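REP-associated tyrosine transposase (Escherichia coli, PDB 4ER8) binds hairpins of repetitive extragenic palindromes (REPs) and cleaves and recombines the single-stranded DNA of the mosaic elements that contain them. Local coordinates at residues F15-R23 and F157-S165; A52-I63 and H112-H123. All coordinates share one frame; numbering follows the deposited sequence.

Interaction 1. Residues F15-R23 and F157-S165; sequences FFTVNLRNR and FSAGERIIS. With NI (nickel (II) ion), chain C; nucleotides of chain B.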
loop_
_atom_site.group_PDB
_atom_site.type_symbol
_atom_site.label_atom_id
_atom_site.label_comp_id
_atom_site.label_asym_id
_atom_site.label_seq_id
_atom_site.Cartn_x
_atom_site.Cartn_y
_atom_site.Cartn_z
ATOM N N PHE A 15 -0.563 -3.130 -7.868
ATOM C CA PHE A 15 -1.154 -2.243 -6.884
ATOM C C PHE A 15 -1.848 -3.148 -5.876
ATOM O O PHE A 15 -2.470 -4.145 -6.295
ATOM C CB PHE A 15 -2.216 -1.402 -7.564
ATOM C CG PHE A 15 -3.063 -0.591 -6.599
ATOM C CD1 PHE A 15 -2.638 0.620 -6.149
ATOM C CD2 PHE A 15 -4.272 -1.082 -6.129
ATOM C CE1 PHE A 15 -3.413 1.352 -5.247
ATOM C CE2 PHE A 15 -5.038 -0.366 -5.262
ATOM C CZ PHE A 15 -4.623 0.865 -4.836
ATOM N N PHE A 16 -1.768 -2.804 -4.585
ATOM C CA PHE A 16 -2.317 -3.658 -3.540
ATOM C C PHE A 16 -3.005 -2.814 -2.496
ATOM O O PHE A 16 -2.690 -1.646 -2.349
ATOM C CB PHE A 16 -1.236 -4.472 -2.825
ATOM C CG PHE A 16 -0.394 -5.335 -3.706
ATOM C CD1 PHE A 16 0.875 -4.956 -4.041
ATOM C CD2 PHE A 16 -0.836 -6.528 -4.153
ATOM C CE1 PHE A 16 1.716 -5.773 -4.791
ATOM C CE2 PHE A 16 0.001 -7.367 -4.949
ATOM C CZ PHE A 16 1.278 -6.977 -5.257
ATOM N N THR A 17 -3.942 -3.410 -1.767
ATOM C CA THR A 17 -4.702 -2.724 -0.726
ATOM C C THR A 17 -4.765 -3.767 0.361
ATOM O O THR A 17 -5.227 -4.921 0.135
ATOM C CB THR A 17 -6.148 -2.363 -1.177
ATOM O OG1 THR A 17 -6.121 -1.302 -2.153
ATOM C CG2 THR A 17 -6.966 -1.846 0.002
ATOM N N VAL A 18 -4.242 -3.407 1.534
ATOM C CA VAL A 18 -4.286 -4.301 2.683
ATOM C C VAL A 18 -5.008 -3.545 3.813
ATOM O O VAL A 18 -4.661 -2.396 4.172
ATOM C CB VAL A 18 -2.910 -4.696 3.087
ATOM C CG1 VAL A 18 -2.941 -5.404 4.370
ATOM C CG2 VAL A 18 -2.223 -5.539 1.988
ATOM N N ASN A 19 -6.053 -4.173 4.333
ATOM C CA ASN A 19 -6.873 -3.556 5.341
ATOM C C ASN A 19 -6.711 -4.242 6.659
ATOM O O ASN A 19 -6.572 -5.463 6.746
ATOM C CB ASN A 19 -8.343 -3.628 4.972
ATOM C CG ASN A 19 -8.699 -2.777 3.770
ATOM O OD1 ASN A 19 -9.175 -3.300 2.774
ATOM N ND2 ASN A 19 -8.494 -1.467 3.861
ATOM N N LEU A 20 -6.742 -3.423 7.699
ATOM C CA LEU A 20 -6.886 -3.897 9.050
ATOM C C LEU A 20 -8.360 -4.263 9.166
ATOM O O LEU A 20 -9.240 -3.565 8.577
ATOM C CB LEU A 20 -6.535 -2.775 10.005
ATOM C CG LEU A 20 -5.457 -3.104 11.015
ATOM C CD1 LEU A 20 -4.372 -3.972 10.408
ATOM C CD2 LEU A 20 -4.894 -1.824 11.525
ATOM N N ARG A 21 -8.611 -5.365 9.883
ATOM C CA ARG A 21 -9.954 -5.882 10.171
ATOM C C ARG A 21 -10.885 -4.850 10.848
ATOM O O ARG A 21 -12.045 -4.744 10.489
ATOM C CB ARG A 21 -9.838 -7.154 11.022
ATOM C CG ARG A 21 -11.128 -7.929 11.181
ATOM C CD ARG A 21 -10.891 -9.421 11.169
ATOM N NE ARG A 21 -11.709 -10.001 10.107
ATOM C CZ ARG A 21 -11.470 -11.184 9.559
ATOM N NH1 ARG A 21 -10.458 -11.932 9.971
ATOM N NH2 ARG A 21 -12.229 -11.613 8.579
ATOM N N ASN A 22 -10.333 -4.073 11.782
ATOM C CA ASN A 22 -11.071 -3.115 12.641
ATOM C C ASN A 22 -11.057 -1.642 12.128
ATOM O O ASN A 22 -10.014 -0.973 12.090
ATOM C CB ASN A 22 -10.529 -3.270 14.089
ATOM C CG ASN A 22 -11.022 -2.193 15.068
ATOM O OD1 ASN A 22 -12.055 -1.532 14.885
ATOM N ND2 ASN A 22 -10.253 -2.030 16.139
ATOM N N ARG A 23 -12.243 -1.161 11.740
ATOM C CA ARG A 23 -12.433 0.164 11.155
ATOM C C ARG A 23 -11.918 1.288 12.028
ATOM O O ARG A 23 -11.430 2.264 11.484
ATOM C CB ARG A 23 -13.919 0.467 10.887
ATOM C CG ARG A 23 -14.708 -0.640 10.283
ATOM C CD ARG A 23 -16.076 -0.149 9.773
ATOM N NE ARG A 23 -15.938 0.749 8.626
ATOM C CZ ARG A 23 -16.760 0.799 7.569
ATOM N NH1 ARG A 23 -17.810 -0.025 7.469
ATOM N NH2 ARG A 23 -16.525 1.684 6.594
ATOM N N PHE A 157 -12.633 4.526 -8.812
ATOM C CA PHE A 157 -12.560 3.193 -9.417
ATOM C C PHE A 157 -12.304 2.214 -8.285
ATOM O O PHE A 157 -11.665 2.553 -7.307
ATOM C CB PHE A 157 -11.502 3.080 -10.508
ATOM C CG PHE A 157 -10.096 3.273 -10.017
ATOM C CD1 PHE A 157 -9.427 2.248 -9.327
ATOM C CD2 PHE A 157 -9.424 4.479 -10.253
ATOM C CE1 PHE A 157 -8.112 2.436 -8.852
ATOM C CE2 PHE A 157 -8.102 4.681 -9.790
ATOM C CZ PHE A 157 -7.448 3.650 -9.088
ATOM N N SER A 158 -12.861 1.018 -8.390
ATOM C CA SER A 158 -12.752 0.003 -7.354
ATOM C C SER A 158 -11.295 -0.436 -7.191
ATOM O O SER A 158 -10.607 -0.639 -8.175
ATOM C CB SER A 158 -13.632 -1.185 -7.720
ATOM O OG SER A 158 -12.941 -1.971 -8.652
ATOM N N ALA A 159 -10.862 -0.602 -5.939
ATOM C CA ALA A 159 -9.452 -0.513 -5.559
ATOM C C ALA A 159 -9.165 -1.270 -4.247
ATOM O O ALA A 159 -8.171 -1.005 -3.566
ATOM C CB ALA A 159 -9.099 0.938 -5.389
ATOM N N GLY A 160 -10.057 -2.172 -3.872
ATOM C CA GLY A 160 -9.890 -2.939 -2.666
ATOM C C GLY A 160 -10.302 -2.273 -1.371
ATOM O O GLY A 160 -10.221 -2.907 -0.313
ATOM N N GLU A 161 -10.732 -1.005 -1.414
ATOM C CA GLU A 161 -11.215 -0.348 -0.171
ATOM C C GLU A 161 -12.321 -1.140 0.561
ATOM O O GLU A 161 -13.159 -1.828 -0.063
ATOM C CB GLU A 161 -11.683 1.090 -0.398
ATOM C CG GLU A 161 -10.701 2.025 -1.142
ATOM C CD GLU A 161 -9.641 2.654 -0.265
ATOM O OE1 GLU A 161 -9.428 2.219 0.892
ATOM O OE2 GLU A 161 -8.989 3.609 -0.735
ATOM N N ARG A 162 -12.308 -1.035 1.897
ATOM C CA ARG A 162 -13.382 -1.574 2.722
ATOM C C ARG A 162 -14.724 -0.947 2.334
ATOM O O ARG A 162 -14.776 0.226 1.930
ATOM C CB ARG A 162 -13.066 -1.424 4.205
ATOM C CG ARG A 162 -13.403 -0.118 4.803
ATOM C CD ARG A 162 -12.492 0.188 6.018
ATOM N NE ARG A 162 -12.465 -0.911 6.954
ATOM C CZ ARG A 162 -11.437 -1.226 7.726
ATOM N NH1 ARG A 162 -10.318 -0.523 7.694
ATOM N NH2 ARG A 162 -11.535 -2.273 8.533
ATOM N N ILE A 163 -15.776 -1.763 2.399
ATOM C CA ILE A 163 -17.153 -1.331 2.162
ATOM C C ILE A 163 -17.492 -0.152 3.080
ATOM O O ILE A 163 -17.243 -0.221 4.292
ATOM C CB ILE A 163 -18.171 -2.511 2.374
ATOM C CG1 ILE A 163 -17.764 -3.412 3.553
ATOM C CG2 ILE A 163 -18.207 -3.439 1.150
ATOM C CD1 ILE A 163 -17.575 -2.718 5.017
ATOM N N ILE A 164 -18.014 0.939 2.508
ATOM C CA ILE A 164 -18.444 2.096 3.322
ATOM C C ILE A 164 -19.873 1.870 3.796
ATOM O O ILE A 164 -20.835 1.968 3.023
ATOM C CB ILE A 164 -18.260 3.537 2.637
ATOM C CG1 ILE A 164 -18.842 3.606 1.205
ATOM C CG2 ILE A 164 -16.782 3.982 2.651
ATOM C CD1 ILE A 164 -19.296 5.023 0.762
ATOM N N SER A 165 -19.996 1.523 5.070
ATOM C CA SER A 165 -21.305 1.390 5.694
ATOM C C SER A 165 -21.444 2.313 6.928
ATOM O O SER A 165 -21.441 3.553 6.812
ATOM C CB SER A 165 -21.580 -0.085 6.026
ATOM O OG SER A 165 -22.108 -0.225 7.336
HETATM NI NI NI C . -7.815 3.824 0.994
ATOM P P DG B 5 -14.587 -11.292 6.051
ATOM O OP1 DG B 5 -15.983 -11.087 6.530
ATOM O OP2 DG B 5 -13.468 -10.986 6.945
ATOM O "O5'" DG B 5 -14.300 -12.768 5.547
ATOM C "C5'" DG B 5 -12.967 -13.143 5.284
ATOM C "C4'" DG B 5 -12.706 -14.435 6.013
ATOM O "O4'" DG B 5 -12.520 -14.130 7.419
ATOM C "C3'" DG B 5 -13.820 -15.493 5.996
ATOM O "O3'" DG B 5 -13.226 -16.711 5.641
ATOM C "C2'" DG B 5 -14.279 -15.588 7.452
ATOM C "C1'" DG B 5 -12.986 -15.258 8.165
ATOM N N9 DG B 5 -12.963 -14.772 9.537
ATOM C C8 DG B 5 -12.053 -15.175 10.500
ATOM N N7 DG B 5 -12.180 -14.499 11.613
ATOM C C5 DG B 5 -13.229 -13.592 11.342
ATOM C C6 DG B 5 -13.849 -12.608 12.176
ATOM O O6 DG B 5 -13.580 -12.339 13.365
ATOM N N1 DG B 5 -14.870 -11.886 11.541
ATOM C C2 DG B 5 -15.251 -12.078 10.229
ATOM N N2 DG B 5 -16.253 -11.288 9.789
ATOM N N3 DG B 5 -14.707 -13.014 9.440
ATOM C C4 DG B 5 -13.711 -13.737 10.069
ATOM P P DG B 4 -15.419 -12.252 -0.832
ATOM O OP1 DG B 4 -15.181 -13.708 -0.750
ATOM O OP2 DG B 4 -16.700 -11.664 -1.277
ATOM O "O5'" DG B 4 -15.129 -11.730 0.644
ATOM C "C5'" DG B 4 -13.917 -11.989 1.302
ATOM C "C4'" DG B 4 -13.779 -10.980 2.426
ATOM O "O4'" DG B 4 -13.770 -9.671 1.797
ATOM C "C3'" DG B 4 -14.919 -10.927 3.450
ATOM O "O3'" DG B 4 -14.379 -10.489 4.663
ATOM C "C2'" DG B 4 -15.833 -9.833 2.899
ATOM C "C1'" DG B 4 -14.780 -8.845 2.416
ATOM N N9 DG B 4 -15.215 -7.852 1.414
ATOM C C8 DG B 4 -16.324 -7.894 0.606
ATOM N N7 DG B 4 -16.445 -6.887 -0.210
ATOM C C5 DG B 4 -15.326 -6.114 0.070
ATOM C C6 DG B 4 -14.881 -4.877 -0.511
ATOM O O6 DG B 4 -15.452 -4.222 -1.418
ATOM N N1 DG B 4 -13.670 -4.403 0.027
ATOM C C2 DG B 4 -12.975 -5.067 0.983
ATOM N N2 DG B 4 -11.862 -4.462 1.407
ATOM N N3 DG B 4 -13.372 -6.221 1.542
ATOM C C4 DG B 4 -14.555 -6.696 1.044
ATOM P P DA B 3 -14.068 -11.633 -6.307
ATOM O OP1 DA B 3 -13.544 -12.794 -5.585
ATOM O OP2 DA B 3 -15.297 -11.910 -7.058
ATOM O "O5'" DA B 3 -14.294 -10.272 -5.503
ATOM C "C5'" DA B 3 -13.280 -9.679 -4.723
ATOM C "C4'" DA B 3 -13.133 -10.459 -3.409
ATOM O "O4'" DA B 3 -12.052 -9.907 -2.626
ATOM C "C3'" DA B 3 -14.323 -10.507 -2.484
ATOM O "O3'" DA B 3 -14.209 -11.675 -1.774
ATOM C "C2'" DA B 3 -14.056 -9.313 -1.576
ATOM C "C1'" DA B 3 -12.536 -9.419 -1.405
ATOM N N9 DA B 3 -11.735 -8.207 -1.204
ATOM C C8 DA B 3 -11.924 -6.956 -1.725
ATOM N N7 DA B 3 -10.999 -6.099 -1.367
ATOM C C5 DA B 3 -10.153 -6.831 -0.546
ATOM C C6 DA B 3 -8.973 -6.497 0.165
ATOM N N6 DA B 3 -8.375 -5.270 0.183
ATOM N N1 DA B 3 -8.390 -7.504 0.843
ATOM C C2 DA B 3 -8.951 -8.703 0.826
ATOM N N3 DA B 3 -10.056 -9.115 0.222
ATOM C C4 DA B 3 -10.595 -8.125 -0.460
#
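From Thr17 against Gly160 to Asn19 against Arg162, residues 15-23 and 159-165 run in nearly the same direction, 14° apart end to end, their CA atoms opening from 5.5 to 7.3 Å. Thr17 makes one direct bond: OG1, placed anti to its own carbonyl carbon (chi1 -71°), donates to Ala159 O at 2.5 Å, and the same hydroxyl also bonds His61. Thr17 CG2 lies over the Gly160 carbonyl, where a side chain on Gly160 would run into Thr17 CB. On the DNA side, Gly160 O accepts N2 of DG4 at 2.8 Å and N6 of DA3 at 3.0 Å, both of chain B, while Glu161 O accepts N1 of the same DG4 at 2.6 Å; such base-specific bonds are consistent with reading a guide sequence. Farther along, Arg162 bends back so that NH2 reaches Leu20 O at 2.6 Å in a weak bond, while NH1 pairs with Glu58. Arg23 covers one face of that guanidinium with its CA and lays its own guanidinium over Arg162 CG, the two planes 19° apart; Arg23 NH2 is 3.1 Å from Ile163 O. Replacing Arg23 with an alanine is likely to take the cover from Arg162 CG and leave the Ile163 carbonyl without its cationic neighbour. Around the contact, strands 59-65 and 99-102 flank strand 13-19, and helix 106-122 meets Phe15 through Ile116 and Ala159 through Tyr115.

Interaction 2. Residues A52-I63 and H112-H123; sequences AWVVLPEHMHCI and HVDYIYINPVKH. With NI (nickel (II) ion), chain C.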
loop_
_atom_site.group_PDB
_atom_site.type_symbol
_atom_site.label_atom_id
_atom_site.label_comp_id
_atom_site.label_asym_id
_atom_site.label_seq_id
_atom_site.Cartn_x
_atom_site.Cartn_y
_atom_site.Cartn_z
ATOM N N ALA A 52 5.310 3.015 -4.881
ATOM C CA ALA A 52 4.660 3.930 -3.971
ATOM C C ALA A 52 3.938 3.233 -2.818
ATOM O O ALA A 52 3.599 2.061 -2.911
ATOM C CB ALA A 52 3.710 4.837 -4.716
ATOM N N TRP A 53 3.689 3.972 -1.738
ATOM C CA TRP A 53 2.995 3.387 -0.621
ATOM C C TRP A 53 2.357 4.489 0.237
ATOM O O TRP A 53 2.997 5.502 0.459
ATOM C CB TRP A 53 4.025 2.590 0.173
ATOM C CG TRP A 53 3.533 1.493 1.048
ATOM C CD1 TRP A 53 2.481 1.532 1.927
ATOM C CD2 TRP A 53 4.136 0.198 1.196
ATOM N NE1 TRP A 53 2.376 0.314 2.579
ATOM C CE2 TRP A 53 3.396 -0.504 2.158
ATOM C CE3 TRP A 53 5.241 -0.434 0.597
ATOM C CZ2 TRP A 53 3.719 -1.816 2.532
ATOM C CZ3 TRP A 53 5.554 -1.729 0.958
ATOM C CH2 TRP A 53 4.798 -2.415 1.906
ATOM N N VAL A 54 1.094 4.322 0.651
ATOM C CA VAL A 54 0.559 5.057 1.801
ATOM C C VAL A 54 0.213 4.104 2.930
ATOM O O VAL A 54 -0.226 2.968 2.711
ATOM C CB VAL A 54 -0.796 5.714 1.576
ATOM C CG1 VAL A 54 -0.665 7.126 1.209
ATOM C CG2 VAL A 54 -1.661 4.901 0.629
ATOM N N VAL A 55 0.327 4.614 4.142
ATOM C CA VAL A 55 -0.227 3.943 5.291
ATOM C C VAL A 55 -1.305 4.821 5.903
ATOM O O VAL A 55 -1.094 5.994 6.191
ATOM C CB VAL A 55 0.827 3.750 6.331
ATOM C CG1 VAL A 55 0.220 3.016 7.542
ATOM C CG2 VAL A 55 2.024 3.018 5.715
ATOM N N LEU A 56 -2.462 4.244 6.126
ATOM C CA LEU A 56 -3.479 4.991 6.793
ATOM C C LEU A 56 -3.549 4.388 8.179
ATOM O O LEU A 56 -2.824 3.413 8.450
ATOM C CB LEU A 56 -4.785 4.979 5.996
ATOM C CG LEU A 56 -4.454 5.885 4.792
ATOM C CD1 LEU A 56 -4.265 5.104 3.494
ATOM C CD2 LEU A 56 -5.436 7.025 4.606
ATOM N N PRO A 57 -4.352 4.978 9.082
ATOM C CA PRO A 57 -4.350 4.391 10.415
ATOM C C PRO A 57 -4.806 2.955 10.377
ATOM O O PRO A 57 -4.264 2.136 11.115
ATOM C CB PRO A 57 -5.354 5.245 11.184
ATOM C CG PRO A 57 -5.493 6.519 10.361
ATOM C CD PRO A 57 -5.317 6.083 8.953
ATOM N N GLU A 58 -5.742 2.627 9.489
ATOM C CA GLU A 58 -6.313 1.263 9.457
ATOM C C GLU A 58 -6.249 0.464 8.146
ATOM O O GLU A 58 -6.926 -0.553 8.043
ATOM C CB GLU A 58 -7.770 1.275 9.947
ATOM C CG GLU A 58 -8.606 2.437 9.397
ATOM C CD GLU A 58 -8.568 2.527 7.894
ATOM O OE1 GLU A 58 -7.924 3.452 7.355
ATOM O OE2 GLU A 58 -9.179 1.673 7.236
ATOM N N HIS A 59 -5.459 0.895 7.163
ATOM C CA HIS A 59 -5.271 0.154 5.909
ATOM C C HIS A 59 -4.184 0.836 5.121
ATOM O O HIS A 59 -3.745 1.934 5.482
ATOM C CB HIS A 59 -6.574 0.094 5.084
ATOM C CG HIS A 59 -6.907 1.342 4.317
ATOM N ND1 HIS A 59 -7.297 2.520 4.924
ATOM C CD2 HIS A 59 -6.986 1.569 2.980
ATOM C CE1 HIS A 59 -7.585 3.420 3.991
ATOM N NE2 HIS A 59 -7.385 2.872 2.802
ATOM N N MET A 60 -3.738 0.205 4.049
ATOM C CA MET A 60 -2.700 0.791 3.262
ATOM C C MET A 60 -2.913 0.375 1.833
ATOM O O MET A 60 -3.569 -0.643 1.576
ATOM C CB MET A 60 -1.321 0.380 3.789
ATOM C CG MET A 60 -0.920 -1.078 3.703
ATOM S SD MET A 60 0.426 -1.499 4.926
ATOM C CE MET A 60 0.535 -3.231 4.695
ATOM N N HIS A 61 -2.387 1.175 0.909
ATOM C CA HIS A 61 -2.372 0.869 -0.500
ATOM C C HIS A 61 -0.959 1.012 -0.970
ATOM O O HIS A 61 -0.250 1.907 -0.500
ATOM C CB HIS A 61 -3.171 1.901 -1.251
ATOM C CG HIS A 61 -4.578 2.034 -0.793
ATOM N ND1 HIS A 61 -5.572 1.156 -1.173
ATOM C CD2 HIS A 61 -5.175 2.962 -0.012
ATOM C CE1 HIS A 61 -6.718 1.519 -0.622
ATOM N NE2 HIS A 61 -6.509 2.621 0.076
ATOM N N CYS A 62 -0.527 0.193 -1.918
ATOM C CA CYS A 62 0.829 0.408 -2.431
ATOM C C CYS A 62 1.089 -0.177 -3.828
ATOM O O CYS A 62 0.284 -0.937 -4.353
ATOM C CB CYS A 62 1.828 -0.113 -1.420
ATOM S SG CYS A 62 1.749 -1.876 -1.316
ATOM N N ILE A 63 2.207 0.207 -4.434
ATOM C CA ILE A 63 2.653 -0.355 -5.729
ATOM C C ILE A 63 4.067 -0.954 -5.682
ATOM O O ILE A 63 5.006 -0.276 -5.237
ATOM C CB ILE A 63 2.632 0.692 -6.820
ATOM C CG1 ILE A 63 1.220 1.265 -6.981
ATOM C CG2 ILE A 63 3.066 0.067 -8.107
ATOM C CD1 ILE A 63 1.149 2.599 -7.779
ATOM N N HIS A 112 -2.794 5.091 -10.490
ATOM C CA HIS A 112 -2.686 4.399 -9.235
ATOM C C HIS A 112 -1.675 5.069 -8.316
ATOM O O HIS A 112 -1.887 5.037 -7.114
ATOM C CB HIS A 112 -2.404 2.916 -9.409
ATOM C CG HIS A 112 -3.600 2.128 -9.814
ATOM N ND1 HIS A 112 -4.004 2.007 -11.129
ATOM C CD2 HIS A 112 -4.447 1.363 -9.089
ATOM C CE1 HIS A 112 -5.085 1.243 -11.184
ATOM N NE2 HIS A 112 -5.368 0.840 -9.964
ATOM N N VAL A 113 -0.617 5.700 -8.829
ATOM C CA VAL A 113 0.291 6.384 -7.884
ATOM C C VAL A 113 -0.464 7.586 -7.267
ATOM O O VAL A 113 -0.399 7.810 -6.062
ATOM C CB VAL A 113 1.633 6.882 -8.496
ATOM C CG1 VAL A 113 2.357 7.733 -7.488
ATOM C CG2 VAL A 113 2.577 5.747 -8.991
ATOM N N ASP A 114 -1.171 8.345 -8.101
ATOM C CA ASP A 114 -1.928 9.495 -7.692
ATOM C C ASP A 114 -2.924 9.022 -6.630
ATOM O O ASP A 114 -3.041 9.614 -5.522
ATOM C CB ASP A 114 -2.744 10.043 -8.871
ATOM C CG ASP A 114 -1.899 10.751 -9.953
ATOM O OD1 ASP A 114 -0.673 11.019 -9.825
ATOM O OD2 ASP A 114 -2.532 11.071 -10.971
ATOM N N TYR A 115 -3.644 7.951 -6.975
ATOM C CA TYR A 115 -4.652 7.416 -6.104
ATOM C C TYR A 115 -4.030 7.165 -4.743
ATOM O O TYR A 115 -4.663 7.389 -3.696
ATOM C CB TYR A 115 -5.164 6.094 -6.625
ATOM C CG TYR A 115 -6.333 5.624 -5.799
ATOM C CD1 TYR A 115 -7.653 5.871 -6.202
ATOM C CD2 TYR A 115 -6.136 4.944 -4.600
ATOM C CE1 TYR A 115 -8.733 5.414 -5.454
ATOM C CE2 TYR A 115 -7.229 4.472 -3.837
ATOM C CZ TYR A 115 -8.515 4.720 -4.274
ATOM O OH TYR A 115 -9.581 4.310 -3.495
ATOM N N ILE A 116 -2.790 6.677 -4.751
ATOM C CA ILE A 116 -2.184 6.402 -3.502
ATOM C C ILE A 116 -2.002 7.689 -2.702
ATOM O O ILE A 116 -2.505 7.770 -1.578
ATOM C CB ILE A 116 -0.902 5.607 -3.647
ATOM C CG1 ILE A 116 -1.274 4.129 -3.877
ATOM C CG2 ILE A 116 -0.048 5.808 -2.389
ATOM C CD1 ILE A 116 -0.304 3.337 -4.669
ATOM N N TYR A 117 -1.347 8.689 -3.301
ATOM C CA TYR A 117 -1.026 9.921 -2.594
ATOM C C TYR A 117 -2.257 10.769 -2.260
ATOM O O TYR A 117 -2.240 11.501 -1.275
ATOM C CB TYR A 117 0.072 10.751 -3.312
ATOM C CG TYR A 117 1.383 9.984 -3.476
ATOM C CD1 TYR A 117 2.136 10.056 -4.662
ATOM C CD2 TYR A 117 1.855 9.148 -2.455
ATOM C CE1 TYR A 117 3.327 9.312 -4.806
ATOM C CE2 TYR A 117 3.032 8.427 -2.591
ATOM C CZ TYR A 117 3.754 8.497 -3.764
ATOM O OH TYR A 117 4.921 7.755 -3.868
ATOM N N ILE A 118 -3.312 10.673 -3.063
ATOM C CA ILE A 118 -4.569 11.357 -2.767
ATOM C C ILE A 118 -5.362 10.702 -1.650
ATOM O O ILE A 118 -6.258 11.298 -1.063
ATOM C CB ILE A 118 -5.457 11.415 -3.999
ATOM C CG1 ILE A 118 -5.014 12.569 -4.885
ATOM C CG2 ILE A 118 -6.902 11.633 -3.641
ATOM C CD1 ILE A 118 -5.405 12.350 -6.359
ATOM N N ASN A 119 -5.048 9.458 -1.367
ATOM C CA ASN A 119 -5.923 8.689 -0.522
ATOM C C ASN A 119 -6.199 9.348 0.852
ATOM O O ASN A 119 -7.355 9.444 1.290
ATOM C CB ASN A 119 -5.370 7.294 -0.357
ATOM C CG ASN A 119 -6.429 6.294 -0.282
ATOM O OD1 ASN A 119 -6.380 5.379 0.539
ATOM N ND2 ASN A 119 -7.430 6.446 -1.141
ATOM N N PRO A 120 -5.135 9.826 1.523
ATOM C CA PRO A 120 -5.380 10.392 2.869
ATOM C C PRO A 120 -6.471 11.444 2.816
ATOM O O PRO A 120 -7.174 11.685 3.823
ATOM C CB PRO A 120 -4.050 11.007 3.232
ATOM C CG PRO A 120 -3.035 10.070 2.540
ATOM C CD PRO A 120 -3.697 9.669 1.221
ATOM N N VAL A 121 -6.645 12.035 1.634
ATOM C CA VAL A 121 -7.595 13.134 1.465
ATOM C C VAL A 121 -8.944 12.534 1.192
ATOM O O VAL A 121 -9.904 12.889 1.840
ATOM C CB VAL A 121 -7.159 14.127 0.349
ATOM C CG1 VAL A 121 -8.302 15.034 -0.121
ATOM C CG2 VAL A 121 -6.014 14.944 0.818
ATOM N N LYS A 122 -9.028 11.611 0.250
ATOM C CA LYS A 122 -10.284 10.859 0.051
ATOM C C LYS A 122 -10.847 10.311 1.370
ATOM O O LYS A 122 -12.037 10.265 1.551
ATOM C CB LYS A 122 -10.075 9.708 -0.954
ATOM C CG LYS A 122 -11.263 8.770 -1.146
ATOM C CD LYS A 122 -10.871 7.479 -1.896
ATOM C CE LYS A 122 -12.101 6.666 -2.315
ATOM N NZ LYS A 122 -13.009 7.323 -3.325
ATOM N N HIS A 123 -9.993 9.917 2.300
ATOM C CA HIS A 123 -10.496 9.260 3.481
ATOM C C HIS A 123 -10.864 10.255 4.596
ATOM O O HIS A 123 -11.407 9.860 5.651
ATOM C CB HIS A 123 -9.510 8.209 3.972
ATOM C CG HIS A 123 -9.486 6.959 3.141
ATOM N ND1 HIS A 123 -10.587 6.138 2.990
ATOM C CD2 HIS A 123 -8.474 6.358 2.463
ATOM C CE1 HIS A 123 -10.258 5.094 2.243
ATOM N NE2 HIS A 123 -8.983 5.207 1.906
HETATM NI NI NI C . -7.815 3.824 0.994
#
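Ile116 packs between Val54 and Ile63, at the centre of an apolar contact that joins the hairpin of strands 52-55 and 59-63 to helix 112-122. The helix lies 15° from the direction of strand 52-55 and, at 158°, nearly antiparallel to strand 59-63. With Ile116 CG1 anti to the carbonyl carbon (chi1 -79°), CG2 lies along Val54 CG2 at 3.5 Å and CD1 reaches Ile63 CG1. Ala52 CB sits against the phenol end of Tyr117, whose hydroxyl bonds Thr136 and Asp140, and Leu56 CD2 packs on Pro120 and His123. Two aromatic pairs follow, both edge-to-face: His59 presents an edge to the face of His123 in an offset pair with centroids 4.5 Å apart, and Tyr115 turns its edge to the face of His61, its own hydroxyl bonded to Glu161. The third kind is metal binding. His59 NE2 (2.1 Å), His61 NE2 (2.0 Å), Asn119 OD1 (2.2 Å) and His123 NE2 (2.0 Å) hold the nickel ion, with Glu161 completing the site. Behind them, Glu58 OE1 accepts His59 ND1 at 2.7 Å, close to the imidazole plane, which helps set the turn of the His59 ring together with the metal. His59-Met60-His61 is the HUH motif, and the His-hydrophobic-His pair, an amide and a carboxylate round one cation are consistent with the metal centre of an HUH nuclease, which in this family positions the scissile phosphate for the tyrosine.

In the fold
Starting from the N terminus, strand 13-19 comes first, and its partner in interaction 1 arrives only with the C-terminal tail, so this contact closes a loop over most of the chain. Inside that loop lies interaction 2, where the hairpin 52-63 meets helix 106-122 across an intervening excursion that includes helix 73-87 and strand 99-102; the two contacts nest and do not cross. They share the sheet, since strands 13-19 and 59-65 are neighbours in it. They also meet at the nickel ion, to which the tail brings the last ligand, and at the Glu58-Arg162 salt bridge. The tail, sheet and helix are thereby tied together beside the bound DNA.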